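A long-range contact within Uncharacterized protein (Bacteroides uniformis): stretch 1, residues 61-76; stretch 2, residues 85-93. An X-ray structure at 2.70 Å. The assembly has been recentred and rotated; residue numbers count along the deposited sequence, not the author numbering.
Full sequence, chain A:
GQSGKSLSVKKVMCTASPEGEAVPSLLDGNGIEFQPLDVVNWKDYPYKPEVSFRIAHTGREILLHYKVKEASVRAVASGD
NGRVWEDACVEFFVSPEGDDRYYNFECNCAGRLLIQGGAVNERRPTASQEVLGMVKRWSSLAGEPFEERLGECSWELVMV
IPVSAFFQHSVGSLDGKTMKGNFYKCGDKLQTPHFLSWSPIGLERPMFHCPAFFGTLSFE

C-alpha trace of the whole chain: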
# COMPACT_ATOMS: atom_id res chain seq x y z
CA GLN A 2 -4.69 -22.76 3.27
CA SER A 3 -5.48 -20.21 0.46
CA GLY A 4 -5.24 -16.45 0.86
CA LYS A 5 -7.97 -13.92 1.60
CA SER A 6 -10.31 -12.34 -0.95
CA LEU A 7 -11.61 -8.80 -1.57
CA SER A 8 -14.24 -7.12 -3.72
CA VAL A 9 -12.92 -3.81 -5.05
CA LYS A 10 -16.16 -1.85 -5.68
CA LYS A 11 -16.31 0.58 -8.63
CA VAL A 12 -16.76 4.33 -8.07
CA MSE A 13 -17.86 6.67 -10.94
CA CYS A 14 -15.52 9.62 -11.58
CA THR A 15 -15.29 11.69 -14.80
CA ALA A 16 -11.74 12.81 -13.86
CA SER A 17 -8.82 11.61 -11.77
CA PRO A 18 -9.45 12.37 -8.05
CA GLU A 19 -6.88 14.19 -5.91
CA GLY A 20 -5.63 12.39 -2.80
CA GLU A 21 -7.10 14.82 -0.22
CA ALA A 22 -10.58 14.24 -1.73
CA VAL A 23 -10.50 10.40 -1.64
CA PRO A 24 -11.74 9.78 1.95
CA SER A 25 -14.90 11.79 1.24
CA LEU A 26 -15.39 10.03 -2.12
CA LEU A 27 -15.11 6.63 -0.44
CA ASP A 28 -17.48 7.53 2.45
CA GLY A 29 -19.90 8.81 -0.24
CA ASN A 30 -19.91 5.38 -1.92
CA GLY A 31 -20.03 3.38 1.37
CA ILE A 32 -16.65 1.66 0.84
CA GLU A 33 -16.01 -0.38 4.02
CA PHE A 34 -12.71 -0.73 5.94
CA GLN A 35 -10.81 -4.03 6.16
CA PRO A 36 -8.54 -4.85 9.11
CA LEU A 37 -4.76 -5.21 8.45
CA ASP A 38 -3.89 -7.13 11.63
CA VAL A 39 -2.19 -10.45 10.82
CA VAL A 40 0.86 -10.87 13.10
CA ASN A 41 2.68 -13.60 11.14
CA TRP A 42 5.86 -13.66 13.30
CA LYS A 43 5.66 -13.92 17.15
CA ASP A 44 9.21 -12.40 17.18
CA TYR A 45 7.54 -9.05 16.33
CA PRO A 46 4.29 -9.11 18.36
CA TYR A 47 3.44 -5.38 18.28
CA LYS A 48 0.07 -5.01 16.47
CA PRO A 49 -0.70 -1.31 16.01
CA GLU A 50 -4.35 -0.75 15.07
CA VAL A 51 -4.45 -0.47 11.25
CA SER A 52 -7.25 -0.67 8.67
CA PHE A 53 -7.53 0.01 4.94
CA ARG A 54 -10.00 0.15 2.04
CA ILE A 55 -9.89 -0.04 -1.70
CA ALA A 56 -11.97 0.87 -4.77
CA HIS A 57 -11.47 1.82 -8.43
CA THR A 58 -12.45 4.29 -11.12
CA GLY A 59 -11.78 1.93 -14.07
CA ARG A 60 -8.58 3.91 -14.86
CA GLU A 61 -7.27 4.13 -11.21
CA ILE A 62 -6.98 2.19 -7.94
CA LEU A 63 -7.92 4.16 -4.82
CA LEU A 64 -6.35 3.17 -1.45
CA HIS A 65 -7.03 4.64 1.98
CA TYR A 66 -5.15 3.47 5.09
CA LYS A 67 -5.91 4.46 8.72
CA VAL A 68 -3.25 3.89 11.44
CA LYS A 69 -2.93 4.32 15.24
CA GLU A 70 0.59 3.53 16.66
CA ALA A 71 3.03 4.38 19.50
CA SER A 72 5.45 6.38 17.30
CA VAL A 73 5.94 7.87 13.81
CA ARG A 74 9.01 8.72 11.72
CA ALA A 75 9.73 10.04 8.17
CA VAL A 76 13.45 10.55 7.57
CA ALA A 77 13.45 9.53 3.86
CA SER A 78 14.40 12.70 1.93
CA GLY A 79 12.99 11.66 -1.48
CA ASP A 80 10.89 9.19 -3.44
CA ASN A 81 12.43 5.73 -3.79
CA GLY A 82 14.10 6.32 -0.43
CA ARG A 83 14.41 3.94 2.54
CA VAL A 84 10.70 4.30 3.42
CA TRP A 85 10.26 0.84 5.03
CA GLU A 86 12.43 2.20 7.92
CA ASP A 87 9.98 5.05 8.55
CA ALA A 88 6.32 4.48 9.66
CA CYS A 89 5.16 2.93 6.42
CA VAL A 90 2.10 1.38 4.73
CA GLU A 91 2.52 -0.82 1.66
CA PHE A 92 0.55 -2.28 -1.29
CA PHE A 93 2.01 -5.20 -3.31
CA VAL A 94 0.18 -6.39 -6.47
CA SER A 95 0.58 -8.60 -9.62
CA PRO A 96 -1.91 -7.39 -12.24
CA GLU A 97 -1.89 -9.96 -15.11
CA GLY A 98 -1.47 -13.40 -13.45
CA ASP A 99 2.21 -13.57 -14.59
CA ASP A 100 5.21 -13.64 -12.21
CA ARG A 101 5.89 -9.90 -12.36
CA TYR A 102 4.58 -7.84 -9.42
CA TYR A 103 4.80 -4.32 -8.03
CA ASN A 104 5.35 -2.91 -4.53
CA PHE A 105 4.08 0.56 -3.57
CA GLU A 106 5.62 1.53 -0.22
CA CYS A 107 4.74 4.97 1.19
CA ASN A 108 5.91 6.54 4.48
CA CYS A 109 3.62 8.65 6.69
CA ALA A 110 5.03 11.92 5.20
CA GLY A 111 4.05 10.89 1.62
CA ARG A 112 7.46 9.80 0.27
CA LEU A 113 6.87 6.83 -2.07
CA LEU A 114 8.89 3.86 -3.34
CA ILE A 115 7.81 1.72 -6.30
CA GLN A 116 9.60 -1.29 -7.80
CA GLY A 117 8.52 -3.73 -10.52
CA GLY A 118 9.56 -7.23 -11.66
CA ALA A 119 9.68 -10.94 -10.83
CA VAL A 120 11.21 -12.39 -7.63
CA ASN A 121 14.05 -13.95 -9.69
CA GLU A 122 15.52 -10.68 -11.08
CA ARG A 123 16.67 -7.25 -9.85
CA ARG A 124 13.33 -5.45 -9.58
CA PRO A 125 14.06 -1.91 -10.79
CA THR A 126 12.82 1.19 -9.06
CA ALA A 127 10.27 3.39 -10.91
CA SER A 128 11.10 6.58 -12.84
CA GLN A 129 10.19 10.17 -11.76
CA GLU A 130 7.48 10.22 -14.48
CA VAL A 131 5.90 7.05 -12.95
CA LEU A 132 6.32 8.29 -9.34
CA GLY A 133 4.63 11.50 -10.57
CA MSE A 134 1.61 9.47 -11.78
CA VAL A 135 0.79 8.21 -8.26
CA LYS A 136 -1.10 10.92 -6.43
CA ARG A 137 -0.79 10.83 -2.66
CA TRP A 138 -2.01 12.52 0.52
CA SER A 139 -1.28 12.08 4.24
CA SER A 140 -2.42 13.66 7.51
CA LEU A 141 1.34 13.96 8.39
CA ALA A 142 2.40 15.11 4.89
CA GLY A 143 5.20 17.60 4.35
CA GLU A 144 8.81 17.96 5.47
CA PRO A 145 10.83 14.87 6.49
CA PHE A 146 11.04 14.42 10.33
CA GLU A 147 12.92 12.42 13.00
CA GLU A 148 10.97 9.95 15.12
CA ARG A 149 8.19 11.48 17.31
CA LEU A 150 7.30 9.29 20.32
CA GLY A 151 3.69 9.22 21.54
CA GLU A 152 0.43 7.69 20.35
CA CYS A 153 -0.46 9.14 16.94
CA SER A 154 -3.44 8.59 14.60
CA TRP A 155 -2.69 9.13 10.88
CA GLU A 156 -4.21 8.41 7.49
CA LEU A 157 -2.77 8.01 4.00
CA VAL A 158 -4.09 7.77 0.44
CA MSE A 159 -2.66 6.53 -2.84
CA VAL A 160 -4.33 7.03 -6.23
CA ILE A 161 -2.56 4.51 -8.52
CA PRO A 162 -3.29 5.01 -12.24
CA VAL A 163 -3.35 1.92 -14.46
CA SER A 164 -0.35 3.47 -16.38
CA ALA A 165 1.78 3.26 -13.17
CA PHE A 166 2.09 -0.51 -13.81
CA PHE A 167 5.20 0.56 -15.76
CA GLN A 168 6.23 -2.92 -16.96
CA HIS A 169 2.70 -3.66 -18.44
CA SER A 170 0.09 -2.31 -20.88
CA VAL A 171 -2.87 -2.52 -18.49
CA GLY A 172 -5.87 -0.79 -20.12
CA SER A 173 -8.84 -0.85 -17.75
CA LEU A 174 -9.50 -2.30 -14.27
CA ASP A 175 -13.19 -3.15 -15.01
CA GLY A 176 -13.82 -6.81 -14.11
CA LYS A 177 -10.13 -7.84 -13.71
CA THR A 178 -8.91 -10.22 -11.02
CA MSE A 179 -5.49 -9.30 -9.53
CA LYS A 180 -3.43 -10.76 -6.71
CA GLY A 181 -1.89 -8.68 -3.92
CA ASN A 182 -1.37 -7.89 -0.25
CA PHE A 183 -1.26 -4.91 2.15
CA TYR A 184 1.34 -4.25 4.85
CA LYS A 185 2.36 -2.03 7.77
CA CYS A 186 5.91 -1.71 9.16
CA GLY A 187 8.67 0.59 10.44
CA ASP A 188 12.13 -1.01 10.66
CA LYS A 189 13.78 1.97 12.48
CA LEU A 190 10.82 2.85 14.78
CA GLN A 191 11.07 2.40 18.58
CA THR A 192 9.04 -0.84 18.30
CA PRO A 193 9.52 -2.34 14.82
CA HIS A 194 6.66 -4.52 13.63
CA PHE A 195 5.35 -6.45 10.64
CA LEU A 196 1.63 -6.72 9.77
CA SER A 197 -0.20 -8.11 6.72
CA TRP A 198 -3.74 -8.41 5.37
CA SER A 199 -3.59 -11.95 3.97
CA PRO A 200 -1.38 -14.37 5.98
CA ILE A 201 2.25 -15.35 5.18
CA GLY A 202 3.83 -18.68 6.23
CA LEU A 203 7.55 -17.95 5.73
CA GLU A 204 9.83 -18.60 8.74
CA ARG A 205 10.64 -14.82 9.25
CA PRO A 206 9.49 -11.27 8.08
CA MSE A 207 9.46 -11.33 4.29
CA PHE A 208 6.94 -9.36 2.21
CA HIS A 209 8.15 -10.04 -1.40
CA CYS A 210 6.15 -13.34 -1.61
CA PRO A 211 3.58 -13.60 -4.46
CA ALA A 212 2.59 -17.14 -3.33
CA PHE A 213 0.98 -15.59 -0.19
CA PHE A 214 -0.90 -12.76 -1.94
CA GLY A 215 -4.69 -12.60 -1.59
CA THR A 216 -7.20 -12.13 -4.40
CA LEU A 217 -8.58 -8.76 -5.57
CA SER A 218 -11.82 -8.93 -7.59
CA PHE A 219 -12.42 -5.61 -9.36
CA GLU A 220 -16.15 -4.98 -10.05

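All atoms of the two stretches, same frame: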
# COMPACT_ATOMS: atom_id res chain seq x y z
N GLU A 61 -8.12 3.97 -12.41
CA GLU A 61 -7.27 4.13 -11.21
C GLU A 61 -7.71 3.32 -10.01
O GLU A 61 -8.90 3.11 -9.82
CB GLU A 61 -7.30 5.61 -10.78
CG GLU A 61 -6.76 6.60 -11.80
CD GLU A 61 -7.58 7.86 -11.88
OE1 GLU A 61 -8.76 7.78 -12.30
OE2 GLU A 61 -7.03 8.91 -11.53
N ILE A 62 -6.74 2.89 -9.20
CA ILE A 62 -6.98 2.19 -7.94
C ILE A 62 -6.86 3.24 -6.84
O ILE A 62 -5.89 3.99 -6.82
CB ILE A 62 -5.93 1.10 -7.63
CG1 ILE A 62 -5.94 0.04 -8.73
CG2 ILE A 62 -6.22 0.45 -6.27
CD1 ILE A 62 -4.82 -0.98 -8.61
N LEU A 63 -7.83 3.23 -5.93
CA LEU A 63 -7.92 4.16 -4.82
C LEU A 63 -7.71 3.40 -3.51
O LEU A 63 -8.50 2.50 -3.20
CB LEU A 63 -9.32 4.79 -4.80
CG LEU A 63 -9.80 5.46 -6.08
CD1 LEU A 63 -11.17 6.05 -5.85
CD2 LEU A 63 -8.83 6.53 -6.56
N LEU A 64 -6.67 3.76 -2.76
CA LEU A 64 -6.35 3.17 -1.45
C LEU A 64 -6.39 4.20 -0.35
O LEU A 64 -5.89 5.31 -0.55
CB LEU A 64 -4.93 2.63 -1.42
CG LEU A 64 -4.55 1.39 -2.17
CD1 LEU A 64 -3.05 1.18 -2.04
CD2 LEU A 64 -5.31 0.20 -1.62
N HIS A 65 -6.93 3.80 0.81
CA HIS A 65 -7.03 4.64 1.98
C HIS A 65 -6.70 3.79 3.19
O HIS A 65 -7.39 2.82 3.45
CB HIS A 65 -8.45 5.24 2.07
CG HIS A 65 -8.65 6.16 3.23
ND1 HIS A 65 -9.78 6.13 4.02
CD2 HIS A 65 -7.84 7.09 3.78
CE1 HIS A 65 -9.67 7.03 4.98
NE2 HIS A 65 -8.50 7.63 4.85
N TYR A 66 -5.61 4.14 3.88
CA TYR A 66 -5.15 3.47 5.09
C TYR A 66 -5.40 4.37 6.28
O TYR A 66 -5.21 5.59 6.18
CB TYR A 66 -3.64 3.27 5.04
CG TYR A 66 -3.13 2.29 4.03
CD1 TYR A 66 -2.80 2.71 2.73
CD2 TYR A 66 -2.91 0.95 4.37
CE1 TYR A 66 -2.30 1.81 1.79
CE2 TYR A 66 -2.41 0.04 3.43
CZ TYR A 66 -2.10 0.48 2.15
OH TYR A 66 -1.61 -0.39 1.22
N LYS A 67 -5.77 3.77 7.42
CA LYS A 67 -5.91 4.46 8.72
C LYS A 67 -5.00 3.72 9.70
O LYS A 67 -5.05 2.50 9.77
CB LYS A 67 -7.34 4.44 9.21
CG LYS A 67 -8.30 5.36 8.46
CD LYS A 67 -9.77 5.09 8.80
CE LYS A 67 -10.13 5.31 10.27
NZ LYS A 67 -11.60 5.16 10.46
N VAL A 68 -4.20 4.46 10.47
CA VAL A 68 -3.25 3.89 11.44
C VAL A 68 -3.31 4.59 12.80
O VAL A 68 -3.55 5.79 12.87
CB VAL A 68 -1.81 4.07 10.89
CG1 VAL A 68 -0.77 3.57 11.88
CG2 VAL A 68 -1.65 3.38 9.54
N LYS A 69 -3.11 3.81 13.87
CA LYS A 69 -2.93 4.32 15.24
C LYS A 69 -1.77 3.51 15.85
O LYS A 69 -1.91 2.30 16.04
CB LYS A 69 -4.20 4.22 16.11
CG LYS A 69 -4.10 5.06 17.40
CD LYS A 69 -5.36 5.04 18.28
CE LYS A 69 -5.54 3.70 18.98
NZ LYS A 69 -6.59 3.77 20.03
N GLU A 70 -0.63 4.17 16.11
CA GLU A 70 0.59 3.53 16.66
C GLU A 70 1.34 4.38 17.67
O GLU A 70 1.11 5.59 17.77
CB GLU A 70 1.54 3.08 15.54
CG GLU A 70 1.97 4.17 14.58
CD GLU A 70 2.87 3.67 13.46
OE1 GLU A 70 3.75 2.81 13.69
OE2 GLU A 70 2.73 4.18 12.32
N ALA A 71 2.26 3.74 18.40
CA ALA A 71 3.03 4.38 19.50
C ALA A 71 4.07 5.41 19.08
O ALA A 71 4.51 6.19 19.93
CB ALA A 71 3.66 3.32 20.41
N SER A 72 4.49 5.39 17.82
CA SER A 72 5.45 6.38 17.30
C SER A 72 5.41 6.46 15.78
O SER A 72 5.00 5.50 15.12
CB SER A 72 6.88 6.09 17.76
OG SER A 72 7.41 4.90 17.21
N VAL A 73 5.85 7.61 15.26
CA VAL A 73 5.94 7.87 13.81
C VAL A 73 7.29 8.47 13.46
O VAL A 73 7.93 9.10 14.30
CB VAL A 73 4.79 8.76 13.30
CG1 VAL A 73 3.46 8.02 13.42
CG2 VAL A 73 4.72 10.09 14.03
N ARG A 74 7.69 8.30 12.21
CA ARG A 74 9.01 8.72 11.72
C ARG A 74 8.96 8.86 10.20
O ARG A 74 8.25 8.10 9.56
CB ARG A 74 10.00 7.62 12.10
CG ARG A 74 11.46 7.80 11.71
CD ARG A 74 12.25 6.56 12.10
NE ARG A 74 13.70 6.71 11.91
CZ ARG A 74 14.38 6.48 10.78
NH1 ARG A 74 13.80 6.07 9.65
NH2 ARG A 74 15.70 6.67 10.79
N ALA A 75 9.68 9.83 9.64
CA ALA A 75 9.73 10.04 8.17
C ALA A 75 11.01 10.74 7.76
O ALA A 75 11.01 11.91 7.41
CB ALA A 75 8.51 10.80 7.70
N VAL A 76 12.12 10.03 7.89
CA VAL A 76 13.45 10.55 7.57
C VAL A 76 13.72 10.60 6.05
O VAL A 76 14.41 11.51 5.59
CB VAL A 76 14.56 9.74 8.32
CG1 VAL A 76 15.97 10.24 7.96
CG2 VAL A 76 14.33 9.84 9.83
N TRP A 85 10.57 1.98 4.14
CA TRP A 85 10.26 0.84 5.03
C TRP A 85 10.81 1.03 6.47
O TRP A 85 10.33 0.38 7.41
CB TRP A 85 10.74 -0.49 4.43
CG TRP A 85 12.21 -0.54 4.24
CD1 TRP A 85 13.13 -0.92 5.15
CD2 TRP A 85 12.94 -0.12 3.08
NE1 TRP A 85 14.40 -0.76 4.65
CE2 TRP A 85 14.32 -0.29 3.37
CE3 TRP A 85 12.57 0.39 1.83
CZ2 TRP A 85 15.33 0.02 2.45
CZ3 TRP A 85 13.57 0.69 0.90
CH2 TRP A 85 14.94 0.50 1.21
N GLU A 86 11.84 1.87 6.61
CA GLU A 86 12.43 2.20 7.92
C GLU A 86 11.59 3.18 8.72
O GLU A 86 11.61 3.15 9.96
CB GLU A 86 13.82 2.77 7.76
CG GLU A 86 14.80 1.82 7.09
CD GLU A 86 16.17 2.41 6.94
OE1 GLU A 86 16.32 3.65 6.98
OE2 GLU A 86 17.09 1.60 6.77
N ASP A 87 10.91 4.06 8.00
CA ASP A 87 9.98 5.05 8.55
C ASP A 87 8.64 4.33 8.80
O ASP A 87 8.49 3.16 8.44
CB ASP A 87 9.78 6.19 7.53
CG ASP A 87 11.06 6.95 7.24
OD1 ASP A 87 11.83 7.22 8.18
OD2 ASP A 87 11.29 7.34 6.07
N ALA A 88 7.69 5.02 9.46
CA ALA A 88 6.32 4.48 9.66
C ALA A 88 5.76 4.40 8.26
O ALA A 88 5.61 5.44 7.59
CB ALA A 88 5.47 5.39 10.53
N CYS A 89 5.46 3.19 7.81
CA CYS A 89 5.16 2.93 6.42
C CYS A 89 4.03 1.95 6.19
O CYS A 89 3.97 0.92 6.87
CB CYS A 89 6.45 2.37 5.82
SG CYS A 89 6.45 1.91 4.09
N VAL A 90 3.18 2.26 5.21
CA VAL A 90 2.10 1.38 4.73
C VAL A 90 2.48 0.99 3.30
O VAL A 90 3.10 1.78 2.57
CB VAL A 90 0.70 1.99 4.77
CG1 VAL A 90 0.28 2.21 6.22
CG2 VAL A 90 0.59 3.28 3.96
N GLU A 91 2.11 -0.24 2.93
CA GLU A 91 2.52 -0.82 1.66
C GLU A 91 1.38 -1.56 0.94
O GLU A 91 0.46 -2.07 1.59
CB GLU A 91 3.70 -1.79 1.89
CG GLU A 91 4.87 -1.22 2.70
CD GLU A 91 6.03 -2.18 2.90
OE1 GLU A 91 5.95 -3.35 2.51
OE2 GLU A 91 7.05 -1.76 3.49
N PHE A 92 1.47 -1.58 -0.39
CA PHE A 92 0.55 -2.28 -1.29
C PHE A 92 1.39 -3.02 -2.33
O PHE A 92 2.15 -2.38 -3.06
CB PHE A 92 -0.39 -1.29 -1.98
CG PHE A 92 -1.28 -1.91 -3.04
CD1 PHE A 92 -2.06 -3.04 -2.77
CD2 PHE A 92 -1.40 -1.32 -4.31
CE1 PHE A 92 -2.91 -3.58 -3.73
CE2 PHE A 92 -2.25 -1.86 -5.27
CZ PHE A 92 -3.00 -2.99 -4.98
N PHE A 93 1.28 -4.34 -2.36
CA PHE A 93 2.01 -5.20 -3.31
C PHE A 93 0.94 -5.82 -4.21
O PHE A 93 -0.08 -6.26 -3.70
CB PHE A 93 2.76 -6.32 -2.60
CG PHE A 93 4.08 -5.92 -1.97
CD1 PHE A 93 4.20 -4.79 -1.15
CD2 PHE A 93 5.21 -6.73 -2.14
CE1 PHE A 93 5.43 -4.46 -0.55
CE2 PHE A 93 6.42 -6.40 -1.55
CZ PHE A 93 6.54 -5.27 -0.76

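How do two strands that share no backbone ladder here hold together? Strands 61-70 and 89-93 run roughly antiparallel, at 146°, and their axes come no closer than 9.2 Å, so side chains must fill the gap. Ile62, Leu64, Tyr66 and Val68 all point toward the second stretch, as alternation along an extended strand allows, and they meet Val90 and Phe92, which point back. Leu64 CD1 packs 3.6 Å from Phe92 CB, while Ile62 CD1 lies at the edge of the Phe92 ring, 4.3 Å from CE2. Farther along, Val68 CG2 approaches Val90 CG1 at 4.0 Å.

What does the ring of Tyr66 contribute? It gives one face to Val90, whose CB sits 3.8 Å from the ring centroid and only 10° off the ring normal, a CH-pi contact. Its hydroxyl also reaches the facing backbone: Tyr66 OH donates a weak hydrogen bond to Glu91 O at 2.7 Å. One side chain thus combines apolar packing with a polar link across the gap.

Where do the backbones themselves meet? Beyond the corner at residue 71 the chains draw closer, with the CA atoms of Arg74 and Asp87 4.9 Å apart. Here Ala88 N donates to Arg74 O at 3.1 Å, with an angle of 151° at the hydrogen. The small side chain of Ala88 points toward the first stretch, its CB 4.1 Å from Val73 CA and 3.5 Å from Glu70 OE2.

How is charge handled at this end? Asp87 OD1 accepts a hydrogen bond from Val76 N at 2.8 Å and forms a salt bridge with Arg74 NH1 at 2.7 Å. A single carboxylate oxygen therefore ties down both a backbone amide and a guanidinium. Arg74 leaves its backbone sideways, but its extended chain, t through chi3, brings the charged end to Asp87.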